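Local coordinates for protein beta-mannosidase (Trichoderma harzianum, PDB 4CVU) that probably hydrolyses terminal beta-linked mannose residues from the non-reducing ends of mannosides, as a glycoside hydrolase of family 2, at residues A[80-84]-A[85-89]; A[31-35]-A[36-40]. All coordinates share one frame; numbering follows the deposited sequence.

How the interactions relate
Interaction 2 comes first along the chain and closes before interaction 1 opens. Their centres lie about 20 Å apart, on the same side of the chain's centre. Residues 31-40 run from strand 29-32 of a four-strand sheet into strand 38-41 of a six-strand sheet. Residues 80-89 lead from helix 80-83 into strand 87-91, the neighbour of 38-41 in that six-strand sheet. The two contacts touch there: Tyr-89 packs on Trp-38 and Val-40, and Trp-87 packs on Val-40. Both use the indole N-H of a tryptophan to hold the carbonyl of a preceding turn. Both therefore lie where the chain enters neighbouring strands, in the galactose-binding-like part of the protein.

Interaction 1: residues A[80-84]-A[85-89]; sequences RWIAA and QNWTY. With NAG (2-acetamido-2-deoxy-beta-D-glucopyranose), chain C.
Trp-87 and Gln-85 both grip the carbonyl of Ile-82, where helix 80-83 gives way to strand 87-91. Trp-87 NE1 donates to Ile-82 O at 3.1 Å, with the oxygen in the plane of the indole. Gln-85 N donates to the same Ile-82 O at 3.3 Å. The two donors come from opposite faces of the carbonyl plane, so the oxygen is pinned between them. Gln-85 makes a third bond: its NE2 meets Trp-81 O at 3.0 Å, almost straight at 176° and in the plane of the amide. The chi1 of Gln-85 (73°) places CG between the backbone N and the carbonyl carbon, which turns the extended side chain back alongside Trp-81. Gln-85 OE1 accepts from Glu-43 N and Asn-42 ND2, so both ends of this buried amide are held, which fixes its rotation.

Apolar packing backs these bonds on the tight, buried side. Ile-82 CG2 lies 4.2 Å from Trp-87 CE2, and helix 57-63 covers Ile-82 and Trp-87 through Leu-61. Ile-82 CG1 also sits over one face of the Trp-81 ring, 3.5 Å above its plane and offset toward the rim. The two indoles meet more loosely, Trp-81 CZ3 to Trp-87 CZ2 at 4.2 Å, and cross at a slant.

The outer side is looser. Ala-84 is exposed, and Trp-81 is partly so. Asn-86 takes no part in this packing; its ND2 carries an N-linked glycan, bonded to C1 of NAG at 1.4 Å. That sugar is also hydrogen-bonded to Thr-117 OG1 and Asn-155 ND2. The arrangement is a turn from a short helix into a strand, its carbonyls taken by indole, amide and backbone N-H groups, in the jelly-roll-like galactose-binding domain of family 2 glycoside hydrolases.

Interaction 2: residues A[31-35]-A[36-40]; sequences HDLAL and QKWTV
From Asp-32 to Gln-36 the backbone turns tightly, with helical angles at 33-35; Gln-36 N bonds to Leu-33 O at 3.3 Å and Leu-35 N bonds to Asp-32 O. Asp-32 starts the turn. Its OD1 accepts from Ala-34 N at 2.9 Å, from above the carboxylate plane; this is an Asx turn. Gln-36 N stands above the carbonyl plane of Leu-33. Trp-38 NE1 comes from the opposite side, closer to the plane. It donates to Leu-33 O at 2.9 Å and 170°, with the oxygen in the indole plane. Leu-33 CD2 packs on Trp-38 CZ2 at 4.3 Å. Gln-36 bends at chi2 (-59°), which brings its amide back over the start of the turn. There its NE2 donates to a water at 2.7 Å, and that water donates to Asp-32 O. The amide also passes the edge of the His-31 ring, NE2 to CD2 at 4.0 Å.

Phe-53 and Leu-152 cover Leu-33 and Trp-38. The backbone of strand 29-32 pairs with strand 215-221, whereas strand 38-41 lies between 48-51 and 87-91, so the turn carries the chain from one sheet to the other.

Interaction 1: residues A[80-84]-A[85-89]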
loop_
_atom_site.group_PDB
_atom_site.type_symbol
_atom_site.label_atom_id
_atom_site.label_comp_id
_atom_site.label_asym_id
_atom_site.label_seq_id
_atom_site.Cartn_x
_atom_site.Cartn_y
_atom_site.Cartn_z
ATOM N N ARG A 80 8.464 -0.243 -16.982
ATOM C CA ARG A 80 9.125 -0.689 -18.192
ATOM C C ARG A 80 9.953 0.406 -18.894
ATOM O O ARG A 80 10.900 0.098 -19.616
ATOM C CB ARG A 80 8.113 -1.312 -19.154
ATOM C CG ARG A 80 7.695 -2.693 -18.728
ATOM C CD ARG A 80 6.719 -3.287 -19.726
ATOM N NE ARG A 80 6.435 -4.701 -19.415
ATOM C CZ ARG A 80 5.383 -5.351 -19.903
ATOM N NH1 ARG A 80 4.563 -4.726 -20.755
ATOM N NH2 ARG A 80 5.144 -6.636 -19.579
ATOM N N TRP A 81 9.665 1.675 -18.611
ATOM C CA TRP A 81 10.518 2.752 -19.093
ATOM C C TRP A 81 11.970 2.633 -18.651
ATOM O O TRP A 81 12.853 3.296 -19.208
ATOM C CB TRP A 81 9.987 4.109 -18.648
ATOM C CG TRP A 81 9.864 4.314 -17.153
ATOM C CD1 TRP A 81 8.805 3.984 -16.370
ATOM C CD2 TRP A 81 10.795 4.979 -16.307
ATOM N NE1 TRP A 81 9.031 4.378 -15.061
ATOM C CE2 TRP A 81 10.267 4.969 -15.005
ATOM C CE3 TRP A 81 12.043 5.540 -16.513
ATOM C CZ2 TRP A 81 10.949 5.532 -13.915
ATOM C CZ3 TRP A 81 12.721 6.098 -15.435
ATOM C CH2 TRP A 81 12.173 6.096 -14.165
ATOM N N ILE A 82 12.226 1.840 -17.616
ATOM C CA ILE A 82 13.569 1.665 -17.115
ATOM C C ILE A 82 14.314 0.671 -17.977
ATOM O O ILE A 82 15.383 0.990 -18.504
ATOM C CB ILE A 82 13.565 1.233 -15.622
ATOM C CG1 ILE A 82 13.093 2.409 -14.753
ATOM C CG2 ILE A 82 14.945 0.798 -15.186
ATOM C CD1 ILE A 82 12.721 2.043 -13.322
ATOM N N ALA A 83 13.759 -0.527 -18.165
ATOM C CA ALA A 83 14.425 -1.533 -19.003
ATOM C C ALA A 83 14.610 -1.043 -20.455
ATOM O O ALA A 83 15.491 -1.515 -21.151
ATOM C CB ALA A 83 13.614 -2.818 -19.011
ATOM N N ALA A 84 13.730 -0.175 -20.919
ATOM C CA ALA A 84 13.762 0.293 -22.285
ATOM C C ALA A 84 14.904 1.274 -22.641
ATOM O O ALA A 84 15.051 1.625 -23.801
ATOM C CB ALA A 84 12.412 0.845 -22.684
ATOM N N GLN A 85 15.673 1.744 -21.664
ATOM C CA GLN A 85 16.770 2.687 -21.916
ATOM C C GLN A 85 18.120 2.346 -21.269
ATOM O O GLN A 85 18.205 1.489 -20.428
ATOM C CB GLN A 85 16.366 4.086 -21.521
ATOM C CG GLN A 85 16.298 4.292 -20.039
ATOM C CD GLN A 85 15.816 5.676 -19.685
ATOM O OE1 GLN A 85 16.561 6.601 -19.774
ATOM N NE2 GLN A 85 14.571 5.802 -19.278
ATOM N N ASN A 86 19.179 3.021 -21.697
ATOM C CA ASN A 86 20.515 2.908 -21.095
ATOM C C ASN A 86 20.678 3.567 -19.734
ATOM O O ASN A 86 20.105 4.580 -19.475
ATOM C CB ASN A 86 21.611 3.494 -21.989
ATOM C CG ASN A 86 21.916 2.654 -23.223
ATOM O OD1 ASN A 86 21.044 2.093 -23.819
ATOM N ND2 ASN A 86 23.173 2.592 -23.596
ATOM N N TRP A 87 21.489 2.982 -18.885
ATOM C CA TRP A 87 21.863 3.579 -17.607
ATOM C C TRP A 87 23.365 3.570 -17.483
ATOM O O TRP A 87 23.996 2.566 -17.693
ATOM C CB TRP A 87 21.216 2.806 -16.421
ATOM C CG TRP A 87 19.755 2.955 -16.484
ATOM C CD1 TRP A 87 18.890 2.163 -17.193
ATOM C CD2 TRP A 87 18.983 4.023 -15.939
ATOM N NE1 TRP A 87 17.620 2.656 -17.089
ATOM C CE2 TRP A 87 17.646 3.802 -16.326
ATOM C CE3 TRP A 87 19.290 5.137 -15.147
ATOM C CZ2 TRP A 87 16.595 4.653 -15.941
ATOM C CZ3 TRP A 87 18.261 5.971 -14.743
ATOM C CH2 TRP A 87 16.919 5.724 -15.142
ATOM N N THR A 88 23.940 4.689 -17.089
ATOM C CA THR A 88 25.371 4.781 -16.996
ATOM C C THR A 88 25.787 5.025 -15.562
ATOM O O THR A 88 25.287 5.978 -14.908
ATOM C CB THR A 88 25.922 5.882 -17.948
ATOM O OG1 THR A 88 25.668 5.502 -19.308
ATOM C CG2 THR A 88 27.405 6.106 -17.742
ATOM N N TYR A 89 26.694 4.168 -15.090
ATOM C CA TYR A 89 27.345 4.297 -13.769
ATOM C C TYR A 89 28.674 5.042 -13.942
ATOM O O TYR A 89 29.570 4.564 -14.638
ATOM C CB TYR A 89 27.582 2.904 -13.165
ATOM C CG TYR A 89 26.339 2.325 -12.487
ATOM C CD1 TYR A 89 25.247 1.899 -13.232
ATOM C CD2 TYR A 89 26.274 2.214 -11.103
ATOM C CE1 TYR A 89 24.114 1.401 -12.611
ATOM C CE2 TYR A 89 25.170 1.694 -10.478
ATOM C CZ TYR A 89 24.078 1.293 -11.221
ATOM O OH TYR A 89 22.946 0.803 -10.555
HETATM C C1 NAG C . 23.648 1.887 -24.715
HETATM C C2 NAG C . 24.475 2.880 -25.571
HETATM C C3 NAG C . 25.157 2.151 -26.720
HETATM C C4 NAG C . 25.901 0.903 -26.251
HETATM C C5 NAG C . 25.031 0.040 -25.302
HETATM C C6 NAG C . 25.827 -1.123 -24.668
HETATM C C7 NAG C . 23.645 5.159 -25.565
HETATM C C8 NAG C . 22.753 6.212 -26.153
HETATM N N2 NAG C . 23.633 3.944 -26.106
HETATM O O3 NAG C . 26.053 3.056 -27.347
HETATM O O4 NAG C . 26.241 0.141 -27.401
HETATM O O5 NAG C . 24.475 0.830 -24.265
HETATM O O6 NAG C . 26.756 -0.666 -23.700
HETATM O O7 NAG C . 24.344 5.436 -24.614
#

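Interaction 2: residues A[31-35]-A[36-40]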
loop_
_atom_site.group_PDB
_atom_site.type_symbol
_atom_site.label_atom_id
_atom_site.label_comp_id
_atom_site.label_asym_id
_atom_site.label_seq_id
_atom_site.Cartn_x
_atom_site.Cartn_y
_atom_site.Cartn_z
ATOM N N HIS A 31 42.173 -0.933 -5.239
ATOM C CA HIS A 31 41.035 -0.051 -4.942
ATOM C C HIS A 31 39.689 -0.782 -5.183
ATOM O O HIS A 31 39.332 -1.083 -6.329
ATOM C CB HIS A 31 41.101 1.193 -5.829
ATOM C CG HIS A 31 42.196 2.145 -5.463
ATOM N ND1 HIS A 31 43.526 1.874 -5.696
ATOM C CD2 HIS A 31 42.157 3.387 -4.909
ATOM C CE1 HIS A 31 44.263 2.895 -5.290
ATOM N NE2 HIS A 31 43.459 3.824 -4.803
ATOM N N ASP A 32 38.956 -1.060 -4.110
ATOM C CA ASP A 32 37.635 -1.663 -4.199
ATOM C C ASP A 32 36.699 -0.625 -4.791
ATOM O O ASP A 32 36.590 0.481 -4.282
ATOM C CB ASP A 32 37.153 -2.130 -2.816
ATOM C CG ASP A 32 35.820 -2.932 -2.867
ATOM O OD1 ASP A 32 35.064 -2.871 -3.842
ATOM O OD2 ASP A 32 35.480 -3.612 -1.907
ATOM N N LEU A 33 36.031 -0.968 -5.889
ATOM C CA LEU A 33 35.085 -0.040 -6.525
ATOM C C LEU A 33 33.882 0.338 -5.642
ATOM O O LEU A 33 33.234 1.356 -5.889
ATOM C CB LEU A 33 34.633 -0.577 -7.881
ATOM C CG LEU A 33 35.731 -0.555 -8.955
ATOM C CD1 LEU A 33 35.172 -1.023 -10.281
ATOM C CD2 LEU A 33 36.373 0.825 -9.153
ATOM N N ALA A 34 33.618 -0.443 -4.595
ATOM C CA ALA A 34 32.578 -0.125 -3.640
ATOM C C ALA A 34 32.861 1.135 -2.843
ATOM O O ALA A 34 31.928 1.797 -2.400
ATOM C CB ALA A 34 32.364 -1.285 -2.672
ATOM N N LEU A 35 34.130 1.444 -2.628
ATOM C CA LEU A 35 34.522 2.594 -1.807
ATOM C C LEU A 35 34.652 3.837 -2.649
ATOM O O LEU A 35 34.912 4.908 -2.116
ATOM C CB LEU A 35 35.839 2.298 -1.073
ATOM C CG LEU A 35 35.776 1.047 -0.173
ATOM C CD1 LEU A 35 37.137 0.715 0.430
ATOM C CD2 LEU A 35 34.730 1.202 0.917
ATOM N N GLN A 36 34.498 3.703 -3.972
ATOM C CA GLN A 36 34.514 4.854 -4.860
ATOM C C GLN A 36 33.125 5.463 -4.885
ATOM O O GLN A 36 32.163 4.857 -4.431
ATOM C CB GLN A 36 34.944 4.457 -6.265
ATOM C CG GLN A 36 36.393 4.002 -6.351
ATOM C CD GLN A 36 37.377 5.062 -5.883
ATOM O OE1 GLN A 36 37.273 6.224 -6.265
ATOM N NE2 GLN A 36 38.341 4.663 -5.057
ATOM N N LYS A 37 33.018 6.653 -5.443
ATOM C CA LYS A 37 31.780 7.403 -5.391
ATOM C C LYS A 37 31.084 7.390 -6.771
ATOM O O LYS A 37 31.664 7.837 -7.767
ATOM C CB LYS A 37 32.102 8.815 -4.878
ATOM C CG LYS A 37 31.042 9.875 -5.140
ATOM C CD LYS A 37 30.042 10.071 -4.023
ATOM C CE LYS A 37 29.126 11.263 -4.311
ATOM N NZ LYS A 37 29.829 12.578 -4.161
ATOM N N TRP A 38 29.858 6.868 -6.813
ATOM C CA TRP A 38 29.130 6.637 -8.072
ATOM C C TRP A 38 27.880 7.521 -8.269
ATOM O O TRP A 38 27.110 7.763 -7.329
ATOM C CB TRP A 38 28.716 5.145 -8.164
ATOM C CG TRP A 38 29.903 4.250 -8.286
ATOM C CD1 TRP A 38 30.546 3.615 -7.277
ATOM C CD2 TRP A 38 30.605 3.924 -9.483
ATOM N NE1 TRP A 38 31.595 2.914 -7.765
ATOM C CE2 TRP A 38 31.679 3.103 -9.118
ATOM C CE3 TRP A 38 30.434 4.259 -10.834
ATOM C CZ2 TRP A 38 32.583 2.577 -10.053
ATOM C CZ3 TRP A 38 31.338 3.756 -11.763
ATOM C CH2 TRP A 38 32.397 2.910 -11.366
ATOM N N THR A 39 27.666 7.941 -9.507
ATOM C CA THR A 39 26.461 8.620 -9.932
ATOM C C THR A 39 25.827 7.848 -11.078
ATOM O O THR A 39 26.519 7.342 -11.962
ATOM C CB THR A 39 26.750 10.061 -10.388
ATOM O OG1 THR A 39 27.336 10.781 -9.307
ATOM C CG2 THR A 39 25.476 10.789 -10.789
ATOM N N VAL A 40 24.503 7.751 -11.071
ATOM C CA VAL A 40 23.779 7.034 -12.129
ATOM C C VAL A 40 22.947 8.005 -12.938
ATOM O O VAL A 40 22.177 8.781 -12.362
ATOM C CB VAL A 40 22.860 5.965 -11.545
ATOM C CG1 VAL A 40 21.979 5.337 -12.631
ATOM C CG2 VAL A 40 23.710 4.890 -10.850
HETATM O O HOH W 1 38.663 2.210 -3.951
#